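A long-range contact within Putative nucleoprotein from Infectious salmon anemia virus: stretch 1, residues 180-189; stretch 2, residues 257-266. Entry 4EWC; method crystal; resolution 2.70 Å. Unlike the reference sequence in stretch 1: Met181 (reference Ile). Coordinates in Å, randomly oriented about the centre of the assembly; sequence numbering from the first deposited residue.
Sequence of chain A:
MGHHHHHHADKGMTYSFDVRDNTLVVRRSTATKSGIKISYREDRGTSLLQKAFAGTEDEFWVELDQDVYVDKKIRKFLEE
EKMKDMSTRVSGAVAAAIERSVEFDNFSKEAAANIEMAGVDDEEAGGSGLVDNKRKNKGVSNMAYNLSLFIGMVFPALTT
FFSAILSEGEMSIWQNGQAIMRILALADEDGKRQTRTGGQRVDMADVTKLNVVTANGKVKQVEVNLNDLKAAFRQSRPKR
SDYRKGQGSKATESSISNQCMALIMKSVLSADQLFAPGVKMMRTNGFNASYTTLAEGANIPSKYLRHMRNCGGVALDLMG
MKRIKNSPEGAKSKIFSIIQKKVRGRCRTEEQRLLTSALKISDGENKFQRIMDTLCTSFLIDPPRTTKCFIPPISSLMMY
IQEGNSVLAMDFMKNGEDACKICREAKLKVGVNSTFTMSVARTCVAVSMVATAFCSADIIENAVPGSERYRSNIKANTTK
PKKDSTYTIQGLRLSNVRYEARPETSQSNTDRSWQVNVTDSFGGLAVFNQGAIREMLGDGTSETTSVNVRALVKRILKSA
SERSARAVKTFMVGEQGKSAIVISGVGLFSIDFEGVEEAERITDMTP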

ATOM      1  N   ILE A 180      31.245  -5.957  10.745  1.00 43.72           N
ATOM      2  CA  ILE A 180      31.978  -5.483  11.916  1.00 44.65           C
ATOM      3  C   ILE A 180      31.197  -5.731  13.224  1.00 48.20           C
ATOM      4  O   ILE A 180      31.742  -6.262  14.193  1.00 46.17           O
ATOM      5  CB  ILE A 180      32.398  -3.996  11.723  1.00 46.41           C
ATOM      6  CG1 ILE A 180      33.577  -3.933  10.735  1.00 51.11           C
ATOM      7  CG2 ILE A 180      32.765  -3.328  13.028  1.00 40.10           C
ATOM      8  CD1 ILE A 180      33.844  -2.557  10.135  1.00 46.00           C
HETATM    9  N   MSE A 181      29.913  -5.388  13.248  1.00 48.12           N
HETATM   10  CA  MSE A 181      29.098  -5.665  14.428  1.00 49.29           C
HETATM   11  C   MSE A 181      28.961  -7.171  14.724  1.00 45.77           C
HETATM   12  O   MSE A 181      28.916  -7.579  15.884  1.00 44.74           O
HETATM   13  CB  MSE A 181      27.695  -5.058  14.300  1.00 45.34           C
HETATM   14  CG  MSE A 181      27.606  -3.573  14.391  1.00 39.10           C
HETATM   15 SE   MSE A 181      28.524  -2.809  15.964  0.71 48.75          SE
HETATM   16  CE  MSE A 181      27.796  -3.835  17.436  1.00 39.68           C
ATOM     17  N   ARG A 182      28.862  -7.980  13.678  1.00 45.56           N
ATOM     18  CA  ARG A 182      28.663  -9.411  13.853  1.00 48.36           C
ATOM     19  C   ARG A 182      29.908 -10.015  14.458  1.00 47.92           C
ATOM     20  O   ARG A 182      29.834 -10.859  15.354  1.00 48.42           O
ATOM     21  CB  ARG A 182      28.328 -10.093  12.523  1.00 51.97           C
ATOM     22  CG  ARG A 182      26.889  -9.934  12.091  1.00 48.79           C
ATOM     23  CD  ARG A 182      26.661 -10.563  10.719  1.00 54.57           C
ATOM     24  NE  ARG A 182      25.408 -10.112  10.102  1.00 63.32           N
ATOM     25  CZ  ARG A 182      24.211 -10.668  10.320  1.00 70.43           C
ATOM     26  NH1 ARG A 182      24.093 -11.707  11.145  1.00 68.91           N
ATOM     27  NH2 ARG A 182      23.127 -10.190   9.710  1.00 62.06           N
ATOM     28  N   ILE A 183      31.059  -9.576  13.962  1.00 46.68           N
ATOM     29  CA  ILE A 183      32.327 -10.045  14.492  1.00 46.96           C
ATOM     30  C   ILE A 183      32.548  -9.507  15.906  1.00 50.08           C
ATOM     31  O   ILE A 183      33.080 -10.197  16.781  1.00 48.95           O
ATOM     32  CB  ILE A 183      33.500  -9.715  13.546  1.00 48.77           C
ATOM     33  CG1 ILE A 183      34.725 -10.539  13.907  1.00 51.28           C
ATOM     34  CG2 ILE A 183      33.828  -8.252  13.541  1.00 52.10           C
ATOM     35  CD1 ILE A 183      34.514 -12.005  13.670  1.00 56.37           C
ATOM     36  N   LEU A 184      32.106  -8.277  16.131  1.00 50.57           N
ATOM     37  CA  LEU A 184      32.211  -7.679  17.451  1.00 48.27           C
ATOM     38  C   LEU A 184      31.409  -8.492  18.447  1.00 47.68           C
ATOM     39  O   LEU A 184      31.922  -8.878  19.491  1.00 46.58           O
ATOM     40  CB  LEU A 184      31.710  -6.243  17.429  1.00 44.83           C
ATOM     41  CG  LEU A 184      31.618  -5.515  18.773  1.00 45.81           C
ATOM     42  CD1 LEU A 184      32.796  -5.813  19.686  1.00 44.89           C
ATOM     43  CD2 LEU A 184      31.533  -4.033  18.522  1.00 45.25           C
ATOM     44  N   ALA A 185      30.146  -8.741  18.111  1.00 49.32           N
ATOM     45  CA  ALA A 185      29.286  -9.571  18.945  1.00 52.30           C
ATOM     46  C   ALA A 185      29.961 -10.915  19.211  1.00 53.42           C
ATOM     47  O   ALA A 185      29.977 -11.407  20.342  1.00 58.01           O
ATOM     48  CB  ALA A 185      27.932  -9.767  18.288  1.00 43.17           C
ATOM     49  N   LEU A 186      30.539 -11.494  18.168  1.00 51.57           N
ATOM     50  CA  LEU A 186      31.309 -12.723  18.306  1.00 54.70           C
ATOM     51  C   LEU A 186      32.475 -12.623  19.310  1.00 56.83           C
ATOM     52  O   LEU A 186      32.626 -13.487  20.169  1.00 56.15           O
ATOM     53  CB  LEU A 186      31.830 -13.166  16.935  1.00 52.99           C
ATOM     54  CG  LEU A 186      32.563 -14.507  16.934  1.00 59.58           C
ATOM     55  CD1 LEU A 186      31.693 -15.585  17.536  1.00 59.41           C
ATOM     56  CD2 LEU A 186      32.962 -14.890  15.529  1.00 64.28           C
ATOM     57  N   ALA A 187      33.289 -11.572  19.196  1.00 54.85           N
ATOM     58  CA  ALA A 187      34.427 -11.373  20.099  1.00 53.13           C
ATOM     59  C   ALA A 187      33.997 -11.194  21.557  1.00 55.27           C
ATOM     60  O   ALA A 187      34.582 -11.764  22.479  1.00 56.41           O
ATOM     61  CB  ALA A 187      35.259 -10.178  19.652  1.00 49.99           C
ATOM     62  N   ASP A 188      32.969 -10.386  21.762  1.00 56.34           N
ATOM     63  CA  ASP A 188      32.452 -10.136  23.101  1.00 54.43           C
ATOM     64  C   ASP A 188      31.874 -11.399  23.763  1.00 55.44           C
ATOM     65  O   ASP A 188      31.683 -11.434  24.965  1.00 50.08           O
ATOM     66  CB  ASP A 188      31.404  -9.026  23.057  1.00 50.01           C
ATOM     67  CG  ASP A 188      31.044  -8.520  24.426  1.00 52.49           C
ATOM     68  OD1 ASP A 188      31.956  -8.340  25.253  1.00 49.97           O
ATOM     69  OD2 ASP A 188      29.842  -8.305  24.690  1.00 57.67           O
ATOM     70  N   GLU A 189      31.613 -12.440  22.972  1.00 65.75           N
ATOM     71  CA  GLU A 189      31.099 -13.717  23.495  1.00 67.41           C
ATOM     72  C   GLU A 189      32.217 -14.721  23.810  1.00 68.04           C
ATOM     73  O   GLU A 189      33.260 -14.366  24.377  1.00 74.15           O
ATOM     74  CB  GLU A 189      30.086 -14.337  22.514  1.00 58.25           C
ATOM     75  N   SER A 257      26.554  -2.217  28.897  1.00 47.25           N
ATOM     76  CA  SER A 257      27.134  -2.600  27.629  1.00 48.04           C
ATOM     77  C   SER A 257      26.193  -3.617  26.954  1.00 48.90           C
ATOM     78  O   SER A 257      25.754  -3.420  25.827  1.00 41.92           O
ATOM     79  CB  SER A 257      28.531  -3.198  27.831  1.00 50.45           C
ATOM     80  OG  SER A 257      29.229  -3.317  26.583  1.00 49.59           O
ATOM     81  N   ASN A 258      25.837  -4.666  27.686  1.00 49.47           N
ATOM     82  CA  ASN A 258      24.917  -5.659  27.168  1.00 49.17           C
ATOM     83  C   ASN A 258      23.543  -5.103  26.748  1.00 49.26           C
ATOM     84  O   ASN A 258      22.985  -5.520  25.733  1.00 44.99           O
ATOM     85  CB  ASN A 258      24.806  -6.851  28.124  1.00 56.48           C
ATOM     86  CG  ASN A 258      26.128  -7.592  28.274  1.00 52.75           C
ATOM     87  OD1 ASN A 258      27.031  -7.420  27.458  1.00 56.17           O
ATOM     88  ND2 ASN A 258      26.250  -8.409  29.313  1.00 50.07           N
ATOM     89  N   GLN A 259      23.007  -4.146  27.489  1.00 49.46           N
ATOM     90  CA  GLN A 259      21.758  -3.517  27.065  1.00 49.97           C
ATOM     91  C   GLN A 259      21.912  -2.822  25.704  1.00 47.37           C
ATOM     92  O   GLN A 259      21.078  -2.992  24.821  1.00 46.16           O
ATOM     93  CB  GLN A 259      21.266  -2.517  28.119  1.00 51.70           C
ATOM     94  CG  GLN A 259      20.805  -3.152  29.397  1.00 52.69           C
ATOM     95  CD  GLN A 259      20.384  -2.120  30.430  1.00 54.15           C
ATOM     96  OE1 GLN A 259      21.134  -1.196  30.734  1.00 61.40           O
ATOM     97  NE2 GLN A 259      19.185  -2.272  30.975  1.00 52.32           N
ATOM     98  N   CYS A 260      22.983  -2.046  25.557  1.00 43.96           N
ATOM     99  CA  CYS A 260      23.316  -1.383  24.304  1.00 43.58           C
ATOM    100  C   CYS A 260      23.549  -2.360  23.149  1.00 44.22           C
ATOM    101  O   CYS A 260      23.081  -2.153  22.019  1.00 42.19           O
ATOM    102  CB  CYS A 260      24.572  -0.511  24.498  1.00 46.51           C
ATOM    103  SG  CYS A 260      24.364   0.886  25.668  1.00 53.92           S
HETATM  104  N   MSE A 261      24.271  -3.434  23.433  1.00 44.66           N
HETATM  105  CA  MSE A 261      24.511  -4.446  22.411  1.00 45.88           C
HETATM  106  C   MSE A 261      23.194  -5.138  22.000  1.00 43.86           C
HETATM  107  O   MSE A 261      22.981  -5.423  20.844  1.00 40.72           O
HETATM  108  CB  MSE A 261      25.592  -5.427  22.870  1.00 43.26           C
HETATM  109  CG  MSE A 261      26.984  -4.812  22.871  1.00 41.69           C
HETATM  110 SE   MSE A 261      27.573  -4.497  20.994  0.79 45.13          SE
HETATM  111  CE  MSE A 261      27.670  -6.334  20.435  1.00 48.24           C
ATOM    112  N   ALA A 262      22.293  -5.341  22.947  1.00 41.76           N
ATOM    113  CA  ALA A 262      20.974  -5.844  22.613  1.00 45.78           C
ATOM    114  C   ALA A 262      20.209  -4.894  21.685  1.00 44.51           C
ATOM    115  O   ALA A 262      19.548  -5.337  20.746  1.00 46.26           O
ATOM    116  CB  ALA A 262      20.158  -6.130  23.880  1.00 43.83           C
ATOM    117  N   LEU A 263      20.312  -3.594  21.931  1.00 43.29           N
ATOM    118  CA  LEU A 263      19.577  -2.614  21.138  1.00 43.30           C
ATOM    119  C   LEU A 263      20.138  -2.525  19.730  1.00 42.43           C
ATOM    120  O   LEU A 263      19.388  -2.446  18.742  1.00 39.50           O
ATOM    121  CB  LEU A 263      19.600  -1.241  21.816  1.00 44.46           C
ATOM    122  CG  LEU A 263      18.800  -1.189  23.120  1.00 46.58           C
ATOM    123  CD1 LEU A 263      19.012   0.132  23.860  1.00 41.73           C
ATOM    124  CD2 LEU A 263      17.328  -1.390  22.805  1.00 44.98           C
ATOM    125  N   ILE A 264      21.465  -2.540  19.660  1.00 41.72           N
ATOM    126  CA  ILE A 264      22.186  -2.491  18.387  1.00 45.31           C
ATOM    127  C   ILE A 264      22.108  -3.819  17.604  1.00 44.00           C
ATOM    128  O   ILE A 264      21.897  -3.836  16.385  1.00 40.40           O
ATOM    129  CB  ILE A 264      23.657  -2.066  18.624  1.00 43.48           C
ATOM    130  CG1 ILE A 264      23.676  -0.735  19.375  1.00 42.43           C
ATOM    131  CG2 ILE A 264      24.430  -1.940  17.326  1.00 37.71           C
ATOM    132  CD1 ILE A 264      25.077  -0.237  19.740  1.00 38.69           C
HETATM  133  N   MSE A 265      22.263  -4.936  18.300  1.00 44.58           N
HETATM  134  CA  MSE A 265      22.094  -6.219  17.619  1.00 44.96           C
HETATM  135  C   MSE A 265      20.673  -6.417  17.079  1.00 44.63           C
HETATM  136  O   MSE A 265      20.523  -6.957  15.989  1.00 48.64           O
HETATM  137  CB  MSE A 265      22.633  -7.418  18.433  1.00 41.29           C
HETATM  138  CG  MSE A 265      24.160  -7.373  18.695  1.00 44.26           C
HETATM  139 SE   MSE A 265      25.311  -7.181  17.092  0.78 53.22          SE
HETATM  140  CE  MSE A 265      25.000  -5.370  16.501  1.00 55.96           C
ATOM    141  N   LYS A 266      19.658  -5.935  17.803  1.00 36.74           N
ATOM    142  CA  LYS A 266      18.294  -5.945  17.279  1.00 37.45           C
ATOM    143  C   LYS A 266      18.197  -5.276  15.908  1.00 40.63           C
ATOM    144  O   LYS A 266      17.514  -5.762  15.007  1.00 41.63           O
ATOM    145  CB  LYS A 266      17.273  -5.328  18.239  1.00 38.73           C
ATOM    146  CG  LYS A 266      15.823  -5.423  17.738  1.00 37.25           C
ATOM    147  CD  LYS A 266      14.794  -4.862  18.731  1.00 47.50           C
ATOM    148  CE  LYS A 266      13.340  -4.997  18.226  1.00 42.68           C
ATOM    149  NZ  LYS A 266      12.901  -6.407  18.121  1.00 39.58           N
TER
HETATM  150  O   HOH W   1      28.867  -5.779  26.128  1.00 48.77           O

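The two stretches are largely helical and pack against each other with their N-to-C directions at 145°, closer to antiparallel than to parallel. Their axes come no closer than 11.1 Å, a wide spacing that leaves room for long side chains between the backbones. The register follows from the opposed directions: the CA atoms of Met181 and Met265 lie 7.7 Å apart, those of Ala185 and Met261 7.8 Å, and those of Asp188 and Asn258 9.7 Å. Within each segment, backbone i to i+4 hydrogen bonds, such as Ala185 N to Met181 O (2.8 Å) and Met265 N to Met261 O (2.7 Å), keep the contacting side chains at helical intervals. No direct hydrogen bond crosses between the stretches, and the contact, which buries 305 Å² in total, is apolar along most of its length with a water-mediated polar end.

The apolar part is dominated by three selenomethionines, Met181, Met261 and Met265. They account for most of the covered area (70, 67 and 54 Å², respectively) and are buried in the assembly, as suits apolar side chains. Met181, which differs from the reference sequence, points its CA-to-CB bond toward the second helix, and its m, m, m conformation brings CE among three partners: 3.3 Å from Met265 CE, 3.6 Å from Met261 SE and 3.9 Å from Ile264 CG2. The 3.3 Å between Met181 CE and Met265 CE is tight for two carbon atoms. Met265 reaches this point differently. Its CA-to-CB bond is directed sideways, but chi angles of m, m and p bring the end of the side chain nearer to the first helix. Unbranched, flexible side chains suit this space because successive torsions can steer their ends into it, and Ile264 adds a branched aliphatic surface beside them.

One helical turn beyond Met181, Ala185 presents a small side chain to the same selenomethionines. Its CB lies 3.9 Å from Met265 SE and 4.1 Å from Met261 CE, while Met261 CE approaches the Ala185 backbone at CA to 3.9 Å. The alanine side chain is short, and the end of Met261 lies close to the helix backbone here. Met261, also m, m, m, points toward that helix and spans the cluster: its SE and CE both lie near Met181 CE (3.6 and 3.9 Å), and its CE also packs on Ala185. A looser contact, 4.4 Å between Leu184 CG and Met261 CE, extends the hydrophobic surface on the side of Leu184.

At the other end the chemistry changes, and Asp188 and Asn258 are partly exposed. Asp188 OD2 and Asn258 OD1 are 4.0 Å apart, and as two oxygen acceptors they gain from a donor placed between them. Water 1 fills that role, donating to Asp188 OD2 at 3.1 Å and to Asn258 OD1 at 2.8 Å, while accepting from Ser257 OG at 2.5 Å. Asp188, with chi1 in t, points toward the second helix; Asn258 starts sideways, but its amide end comes nearer. Three polar side chains are therefore joined through one water, which uses both its donor and acceptor capacity to link the helices beyond the apolar cluster.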